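Local coordinates for protein voltage-sensor containing phosphatase (Ciona intestinalis, PDB 3V0D) that probably removes phosphate from phosphoinositide lipids of the membrane, its phosphatase activity being controlled by a voltage-sensing region, at residues Arg283-Cys288 with Pro314-Thr319; Asp94-Thr99 with Asp269-Phe274. The protein carries 1 engineered substitution. One frame throughout, in Å; residues are numbered along the deposited sequence.

Both interactions lie along the seam between the tensin-type phosphatase domain and the PTEN-like C2 domain, with centres about 14 Å apart. Interaction 2 crosses the seam directly, pairing the phosphatase loop 94-99 with C2 strand 269-274; interaction 1 joins two C2 loops beside it. D286 ties them together: its OD1 forms a salt bridge of 2.8 Å with K271 NZ, and its OD2 takes R273 NE at 2.8 Å. In addition, the Y285 ring stacks on that of H95. The loop 94-99 probably corresponds to the WPD loop beside the phosphatase active site; a phosphate ion, probably from the crystallisation liquor, lies near D94.

Interaction 1 (Arg283-Cys288 with Pro314-Thr319); sequences RGYDNC and PHKKKT
The carbonyl O of K316 is gripped twice by T319, while the other end of the same lysine crosses to Y285, so that two loops meet at the edge of the PTEN-like C2 beta sandwich. T319 OG1 gives the shorter bond to K316 O, 2.8 Å, arriving nearly along the C=O axis; T319 N adds a second at 3.0 Å. Together they close the turn from which the lysine side chain leaves. Extended beyond CG, that chain carries NZ across the tyrosine at about a right angle, and NZ donates to Y285 OH at 2.9 Å. A long, flexible lysine suits this partly exposed place, for CE also comes close to the phenol, obliquely, 3.7 Å from Y285 CZ. Y285 contributes both a hydroxyl acceptor and a broad ring; with chi1 -60° its CG stands anti to the carbonyl carbon, and the phenol end reaches the neighbouring loop. H315 lies beside the lysine: K316 CG rests over one imidazole face, near the rim, while Y285 CE2 approaches the ring edge. N313 holds both sides, its N donating to H315 ND1 and its OD1 receiving Y285 N. The loop 283-288 is braced internally by R283 NH1, which donates to N287 OD1 at 2.9 Å from 36° above the amide carbonyl plane.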
ATOM      1  N   ARG A 283      -7.024  -8.990  14.840  1.00 20.75           N
ATOM      2  CA  ARG A 283      -6.603  -8.846  13.453  1.00 20.07           C
ATOM      3  C   ARG A 283      -7.050  -7.505  12.894  1.00 20.16           C
ATOM      4  O   ARG A 283      -8.128  -7.015  13.225  1.00 22.52           O
ATOM      5  CB  ARG A 283      -7.172  -9.977  12.611  1.00 21.99           C
ATOM      6  CG  ARG A 283      -6.790 -11.359  13.079  1.00 23.32           C
ATOM      7  CD  ARG A 283      -7.403 -12.433  12.199  1.00 26.30           C
ATOM      8  NE  ARG A 283      -7.116 -13.750  12.755  1.00 29.51           N
ATOM      9  CZ  ARG A 283      -7.448 -14.914  12.199  1.00 31.69           C
ATOM     10  NH1 ARG A 283      -8.093 -14.952  11.037  1.00 35.48           N
ATOM     11  NH2 ARG A 283      -7.133 -16.048  12.820  1.00 33.42           N
ATOM     12  N   GLY A 284      -6.207  -6.899  12.065  1.00 19.73           N
ATOM     13  CA  GLY A 284      -6.543  -5.668  11.357  1.00 19.33           C
ATOM     14  C   GLY A 284      -6.836  -5.984   9.907  1.00 18.50           C
ATOM     15  O   GLY A 284      -7.550  -6.943   9.606  1.00 20.96           O
ATOM     16  N   TYR A 285      -6.257  -5.216   9.004  1.00 17.44           N
ATOM     17  CA  TYR A 285      -6.302  -5.551   7.595  1.00 17.10           C
ATOM     18  C   TYR A 285      -5.500  -6.819   7.353  1.00 16.39           C
ATOM     19  O   TYR A 285      -4.652  -7.228   8.156  1.00 16.47           O
ATOM     20  CB  TYR A 285      -5.656  -4.434   6.783  1.00 17.81           C
ATOM     21  CG  TYR A 285      -6.261  -3.064   6.885  1.00 18.37           C
ATOM     22  CD1 TYR A 285      -7.641  -2.888   6.925  1.00 20.43           C
ATOM     23  CD2 TYR A 285      -5.438  -1.949   6.872  1.00 20.60           C
ATOM     24  CE1 TYR A 285      -8.196  -1.585   6.950  1.00 21.96           C
ATOM     25  CE2 TYR A 285      -5.954  -0.680   6.888  1.00 22.24           C
ATOM     26  CZ  TYR A 285      -7.335  -0.498   6.940  1.00 22.12           C
ATOM     27  OH  TYR A 285      -7.845   0.781   6.948  1.00 26.29           O
ATOM     28  N   ASP A 286      -5.754  -7.423   6.200  1.00 17.05           N
ATOM     29  CA  ASP A 286      -4.965  -8.561   5.727  1.00 17.17           C
ATOM     30  C   ASP A 286      -5.112  -9.797   6.606  1.00 17.57           C
ATOM     31  O   ASP A 286      -4.262 -10.693   6.577  1.00 18.21           O
ATOM     32  CB  ASP A 286      -3.493  -8.190   5.504  1.00 17.30           C
ATOM     33  CG  ASP A 286      -2.899  -8.915   4.315  1.00 18.63           C
ATOM     34  OD1 ASP A 286      -3.270  -8.569   3.161  1.00 18.54           O
ATOM     35  OD2 ASP A 286      -2.049  -9.788   4.533  1.00 22.86           O
ATOM     36  N   ASN A 287      -6.211  -9.862   7.354  1.00 17.94           N
ATOM     37  CA  ASN A 287      -6.517 -11.015   8.172  1.00 18.77           C
ATOM     38  C   ASN A 287      -5.392 -11.432   9.101  1.00 17.73           C
ATOM     39  O   ASN A 287      -5.194 -12.619   9.354  1.00 19.53           O
ATOM     40  CB  ASN A 287      -6.966 -12.188   7.287  1.00 20.48           C
ATOM     41  CG  ASN A 287      -7.694 -13.254   8.069  1.00 24.21           C
ATOM     42  OD1 ASN A 287      -8.413 -12.961   9.023  1.00 25.91           O
ATOM     43  ND2 ASN A 287      -7.494 -14.497   7.682  1.00 28.16           N
ATOM     44  N   CYS A 288      -4.691 -10.458   9.651  1.00 16.80           N
ATOM     45  CA  CYS A 288      -3.643 -10.771  10.627  1.00 16.86           C
ATOM     46  C   CYS A 288      -3.407  -9.599  11.559  1.00 16.16           C
ATOM     47  O   CYS A 288      -3.803  -8.463  11.253  1.00 16.46           O
ATOM     48  CB  CYS A 288      -2.339 -11.221   9.933  1.00 17.21           C
ATOM     49  SG  CYS A 288      -1.513  -9.933   8.980  1.00 17.42           S
ATOM     50  N   PRO A 314      -0.566  -1.760  13.329  1.00 16.53           N
ATOM     51  CA  PRO A 314      -0.127  -0.948  14.472  1.00 17.50           C
ATOM     52  C   PRO A 314      -0.040   0.539  14.115  1.00 19.08           C
ATOM     53  O   PRO A 314      -0.001   1.369  15.025  1.00 20.55           O
ATOM     54  CB  PRO A 314       1.273  -1.500  14.777  1.00 17.82           C
ATOM     55  CG  PRO A 314       1.251  -2.915  14.256  1.00 17.15           C
ATOM     56  CD  PRO A 314       0.467  -2.748  12.959  1.00 16.51           C
ATOM     57  N   HIS A 315      -0.051   0.880  12.828  1.00 19.57           N
ATOM     58  CA  HIS A 315      -0.054   2.283  12.400  1.00 20.61           C
ATOM     59  C   HIS A 315      -1.318   3.021  12.851  1.00 20.99           C
ATOM     60  O   HIS A 315      -1.296   4.252  12.922  1.00 22.93           O
ATOM     61  CB  HIS A 315       0.162   2.398  10.883  1.00 21.67           C
ATOM     62  CG  HIS A 315      -1.045   2.079  10.062  1.00 20.50           C
ATOM     63  ND1 HIS A 315      -1.523   0.795   9.906  1.00 19.49           N
ATOM     64  CD2 HIS A 315      -1.852   2.878   9.317  1.00 21.07           C
ATOM     65  CE1 HIS A 315      -2.592   0.826   9.125  1.00 20.47           C
ATOM     66  NE2 HIS A 315      -2.808   2.077   8.746  1.00 22.00           N
ATOM     67  N   LYS A 316      -2.393   2.304  13.177  1.00 20.42           N
ATOM     68  CA  LYS A 316      -3.643   2.921  13.637  1.00 21.01           C
ATOM     69  C   LYS A 316      -3.622   3.107  15.148  1.00 21.57           C
ATOM     70  O   LYS A 316      -3.424   2.147  15.902  1.00 21.35           O
ATOM     71  CB  LYS A 316      -4.853   2.088  13.220  1.00 22.09           C
ATOM     72  CG  LYS A 316      -5.075   2.033  11.713  1.00 24.38           C
ATOM     73  CD  LYS A 316      -6.480   1.506  11.406  1.00 27.59           C
ATOM     74  CE  LYS A 316      -6.820   1.575   9.933  1.00 30.73           C
ATOM     75  NZ  LYS A 316      -8.204   1.055   9.763  1.00 35.47           N
ATOM     76  N   LYS A 317      -3.892   4.336  15.588  1.00 22.88           N
ATOM     77  CA  LYS A 317      -3.784   4.695  16.992  1.00 24.51           C
ATOM     78  C   LYS A 317      -4.726   3.894  17.890  1.00 23.89           C
ATOM     79  O   LYS A 317      -4.465   3.748  19.090  1.00 24.75           O
ATOM     80  CB  LYS A 317      -3.970   6.208  17.174  1.00 26.13           C
ATOM     81  CG  LYS A 317      -5.340   6.728  16.839  1.00 29.53           C
ATOM     82  CD  LYS A 317      -5.482   8.177  17.305  1.00 34.38           C
ATOM     83  CE  LYS A 317      -6.936   8.660  17.268  1.00 37.52           C
ATOM     84  NZ  LYS A 317      -7.096  10.029  17.850  1.00 40.41           N
ATOM     85  N   LYS A 318      -5.822   3.379  17.341  1.00 24.16           N
ATOM     86  CA  LYS A 318      -6.726   2.532  18.127  1.00 24.62           C
ATOM     87  C   LYS A 318      -6.027   1.312  18.724  1.00 23.94           C
ATOM     88  O   LYS A 318      -6.510   0.753  19.712  1.00 25.48           O
ATOM     89  CB  LYS A 318      -7.953   2.103  17.322  1.00 25.54           C
ATOM     90  CG  LYS A 318      -7.649   1.142  16.189  1.00 27.02           C
ATOM     91  CD  LYS A 318      -8.920   0.634  15.544  1.00 29.56           C
ATOM     92  CE  LYS A 318      -8.627  -0.468  14.547  1.00 30.70           C
ATOM     93  NZ  LYS A 318      -9.882  -0.954  13.906  1.00 32.26           N
ATOM     94  N   THR A 319      -4.903   0.903  18.140  1.00 21.98           N
ATOM     95  CA  THR A 319      -4.174  -0.275  18.613  1.00 21.36           C
ATOM     96  C   THR A 319      -3.058   0.015  19.598  1.00 21.59           C
ATOM     97  O   THR A 319      -2.369  -0.899  20.032  1.00 21.62           O
ATOM     98  CB  THR A 319      -3.516  -1.030  17.423  1.00 20.54           C
ATOM     99  OG1 THR A 319      -2.389  -0.281  16.931  1.00 19.77           O
ATOM    100  CG2 THR A 319      -4.501  -1.287  16.286  1.00 20.44           C
TER

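Interaction 2 (Asp94-Thr99 with Asp269-Phe274); sequences DHNVPT and DIKVRF
D269 opens the strand by pointing its carboxylate at T99, the N-cap residue of helix 100-115, where an inner strand of the C2 beta sandwich, at its 269 end, meets the phosphatase domain. The loop 94-99 probably corresponds to the WPD loop of protein tyrosine phosphatases. D269 OD1 sits against the threonine backbone and side chain, 3.2 Å from T99 CA and 3.3 Å from T99 CB, and accepts a hydrogen bond from L100 N at the helix start. An aspartate suits this place: its negative charge would be favoured by the helix's amino end, and OD2 is held by Y181 OH and N295 ND2. T99 turns its own hydroxyl to the helix, capping a backbone N, with D102 as partner. Next, I270 faces the sandwich interior against I227 and leaves the domain boundary to its neighbours.

K271 then crosses the seam. Its CG is anti to the backbone N (chi1 -178°), and the extended lysine and the N96 side chain together bridge the 9.1 Å between K271 CA and N96 CA. The two side chains meet at about a right angle: K271 CE lies 3.2 Å from N96 OD1 and NZ 3.3 Å from the same oxygen, although NZ has its salt bridge with D286. Asparagine suits this buried spot because its amide both accepts and donates: OD1 receives W293 NE1, and ND2 is shared between D286 OD1 and a bond within its own loop. Beyond V272, which again faces inward, R273 directs NH1 to Q226 OE1. Within the loop 94-99, N96 ND2 donates to D94 O at 2.9 Å, approaching from 40° above that carbonyl's plane.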
ATOM      1  N   ASP A  94      -6.578  -4.959  -1.715  1.00 14.45           N
ATOM      2  CA  ASP A  94      -7.003  -3.913  -0.792  1.00 14.82           C
ATOM      3  C   ASP A  94      -6.061  -3.887   0.415  1.00 14.17           C
ATOM      4  O   ASP A  94      -5.642  -4.948   0.921  1.00 14.64           O
ATOM      5  CB  ASP A  94      -8.449  -4.162  -0.367  1.00 15.55           C
ATOM      6  CG  ASP A  94      -9.146  -2.913   0.144  1.00 16.71           C
ATOM      7  OD1 ASP A  94     -10.350  -3.011   0.469  1.00 19.66           O
ATOM      8  OD2 ASP A  94      -8.504  -1.849   0.174  1.00 17.11           O
ATOM      9  N   HIS A  95      -5.691  -2.684   0.842  1.00 14.52           N
ATOM     10  CA  HIS A  95      -4.807  -2.524   2.015  1.00 14.75           C
ATOM     11  C   HIS A  95      -3.390  -2.995   1.749  1.00 13.80           C
ATOM     12  O   HIS A  95      -2.633  -3.208   2.695  1.00 14.29           O
ATOM     13  CB  HIS A  95      -5.368  -3.168   3.298  1.00 15.76           C
ATOM     14  CG  HIS A  95      -6.813  -2.940   3.464  1.00 19.19           C
ATOM     15  ND1 HIS A  95      -7.376  -1.689   3.593  1.00 21.58           N
ATOM     16  CD2 HIS A  95      -7.824  -3.822   3.494  1.00 20.34           C
ATOM     17  CE1 HIS A  95      -8.690  -1.820   3.697  1.00 21.75           C
ATOM     18  NE2 HIS A  95      -8.986  -3.107   3.660  1.00 22.95           N
ATOM     19  N   ASN A  96      -3.021  -3.090   0.469  1.00 14.05           N
ATOM     20  CA  ASN A  96      -1.693  -3.503   0.078  1.00 13.88           C
ATOM     21  C   ASN A  96      -1.147  -2.550  -0.996  1.00 13.74           C
ATOM     22  O   ASN A  96      -1.698  -1.467  -1.213  1.00 14.28           O
ATOM     23  CB  ASN A  96      -1.710  -4.985  -0.347  1.00 14.80           C
ATOM     24  CG  ASN A  96      -1.885  -5.894   0.860  1.00 14.51           C
ATOM     25  OD1 ASN A  96      -0.914  -6.198   1.559  1.00 15.36           O
ATOM     26  ND2 ASN A  96      -3.106  -6.316   1.137  1.00 15.59           N
ATOM     27  N   VAL A  97      -0.034  -2.921  -1.625  1.00 14.15           N
ATOM     28  CA  VAL A  97       0.712  -2.035  -2.514  1.00 14.63           C
ATOM     29  C   VAL A  97       0.922  -2.693  -3.855  1.00 14.37           C
ATOM     30  O   VAL A  97       0.952  -3.920  -3.965  1.00 15.10           O
ATOM     31  CB  VAL A  97       2.095  -1.621  -1.907  1.00 14.46           C
ATOM     32  CG1 VAL A  97       1.898  -0.699  -0.706  1.00 17.21           C
ATOM     33  CG2 VAL A  97       2.948  -2.831  -1.574  1.00 16.82           C
ATOM     34  N   PRO A  98       1.137  -1.877  -4.900  1.00 14.68           N
ATOM     35  CA  PRO A  98       1.602  -2.426  -6.178  1.00 14.98           C
ATOM     36  C   PRO A  98       3.069  -2.858  -6.039  1.00 15.16           C
ATOM     37  O   PRO A  98       3.812  -2.327  -5.211  1.00 16.21           O
ATOM     38  CB  PRO A  98       1.524  -1.207  -7.104  1.00 16.06           C
ATOM     39  CG  PRO A  98       1.834  -0.044  -6.207  1.00 15.93           C
ATOM     40  CD  PRO A  98       1.126  -0.395  -4.898  1.00 15.13           C
ATOM     41  N   THR A  99       3.492  -3.758  -6.916  1.00 15.52           N
ATOM     42  CA  THR A  99       4.926  -3.965  -7.049  1.00 15.97           C
ATOM     43  C   THR A  99       5.559  -2.675  -7.590  1.00 14.88           C
ATOM     44  O   THR A  99       4.889  -1.880  -8.269  1.00 14.43           O
ATOM     45  CB  THR A  99       5.266  -5.140  -7.968  1.00 17.11           C
ATOM     46  OG1 THR A  99       4.814  -4.829  -9.295  1.00 16.97           O
ATOM     47  CG2 THR A  99       4.687  -6.447  -7.456  1.00 19.53           C
ATOM     48  N   ASP A 269       9.532  -7.157  -4.373  1.00 15.64           N
ATOM     49  CA  ASP A 269       8.601  -6.704  -3.331  1.00 15.42           C
ATOM     50  C   ASP A 269       8.206  -7.901  -2.479  1.00 15.70           C
ATOM     51  O   ASP A 269       7.712  -8.913  -2.992  1.00 17.75           O
ATOM     52  CB  ASP A 269       7.423  -6.022  -3.990  1.00 16.38           C
ATOM     53  CG  ASP A 269       7.857  -4.781  -4.730  1.00 17.17           C
ATOM     54  OD1 ASP A 269       7.858  -4.810  -5.969  1.00 19.70           O
ATOM     55  OD2 ASP A 269       8.322  -3.846  -4.046  1.00 18.37           O
ATOM     56  N   ILE A 270       8.460  -7.792  -1.184  1.00 14.62           N
ATOM     57  CA  ILE A 270       8.251  -8.874  -0.238  1.00 14.56           C
ATOM     58  C   ILE A 270       7.221  -8.415   0.775  1.00 14.47           C
ATOM     59  O   ILE A 270       7.305  -7.292   1.295  1.00 14.92           O
ATOM     60  CB  ILE A 270       9.587  -9.238   0.456  1.00 15.38           C
ATOM     61  CG1 ILE A 270      10.680  -9.602  -0.578  1.00 17.34           C
ATOM     62  CG2 ILE A 270       9.409 -10.351   1.485  1.00 16.03           C
ATOM     63  CD1 ILE A 270      10.349 -10.782  -1.457  1.00 19.48           C
ATOM     64  N   LYS A 271       6.263  -9.283   1.063  1.00 14.17           N
ATOM     65  CA  LYS A 271       5.241  -9.034   2.068  1.00 14.30           C
ATOM     66  C   LYS A 271       5.473  -9.997   3.219  1.00 14.20           C
ATOM     67  O   LYS A 271       5.666 -11.201   3.001  1.00 14.81           O
ATOM     68  CB  LYS A 271       3.878  -9.287   1.440  1.00 15.45           C
ATOM     69  CG  LYS A 271       2.699  -9.021   2.331  1.00 16.27           C
ATOM     70  CD  LYS A 271       1.388  -9.459   1.645  1.00 16.78           C
ATOM     71  CE  LYS A 271       0.184  -9.095   2.437  1.00 17.17           C
ATOM     72  NZ  LYS A 271      -1.020  -9.522   1.737  1.00 18.01           N
ATOM     73  N   VAL A 272       5.447  -9.482   4.438  1.00 13.94           N
ATOM     74  CA  VAL A 272       5.704 -10.286   5.626  1.00 14.40           C
ATOM     75  C   VAL A 272       4.494 -10.131   6.526  1.00 13.74           C
ATOM     76  O   VAL A 272       4.120  -9.005   6.891  1.00 14.72           O
ATOM     77  CB  VAL A 272       6.980  -9.817   6.343  1.00 15.05           C
ATOM     78  CG1 VAL A 272       7.287 -10.726   7.507  1.00 16.80           C
ATOM     79  CG2 VAL A 272       8.159  -9.783   5.361  1.00 16.57           C
ATOM     80  N   ARG A 273       3.857 -11.249   6.863  1.00 13.58           N
ATOM     81  CA  ARG A 273       2.642 -11.262   7.681  1.00 14.15           C
ATOM     82  C   ARG A 273       2.927 -11.980   8.983  1.00 13.90           C
ATOM     83  O   ARG A 273       3.539 -13.056   8.996  1.00 14.93           O
ATOM     84  CB  ARG A 273       1.508 -11.994   6.965  1.00 14.98           C
ATOM     85  CG  ARG A 273       1.103 -11.318   5.653  1.00 15.97           C
ATOM     86  CD  ARG A 273       0.070 -12.170   4.870  1.00 16.54           C
ATOM     87  NE  ARG A 273      -1.211 -12.237   5.564  1.00 16.97           N
ATOM     88  CZ  ARG A 273      -1.668 -13.286   6.235  1.00 17.00           C
ATOM     89  NH1 ARG A 273      -1.006 -14.434   6.264  1.00 17.76           N
ATOM     90  NH2 ARG A 273      -2.816 -13.165   6.881  1.00 19.36           N
ATOM     91  N   PHE A 274       2.439 -11.418  10.074  1.00 13.75           N
ATOM     92  CA  PHE A 274       2.562 -12.033  11.397  1.00 14.73           C
ATOM     93  C   PHE A 274       1.185 -12.440  11.855  1.00 14.86           C
ATOM     94  O   PHE A 274       0.261 -11.612  11.927  1.00 16.31           O
ATOM     95  CB  PHE A 274       3.221 -11.080  12.406  1.00 15.07           C
ATOM     96  CG  PHE A 274       4.635 -10.790  12.073  1.00 14.64           C
ATOM     97  CD1 PHE A 274       4.943  -9.831  11.101  1.00 15.57           C
ATOM     98  CD2 PHE A 274       5.676 -11.489  12.678  1.00 16.05           C
ATOM     99  CE1 PHE A 274       6.250  -9.559  10.749  1.00 16.24           C
ATOM    100  CE2 PHE A 274       7.020 -11.208  12.329  1.00 16.40           C
ATOM    101  CZ  PHE A 274       7.289 -10.242  11.340  1.00 16.48           C
TER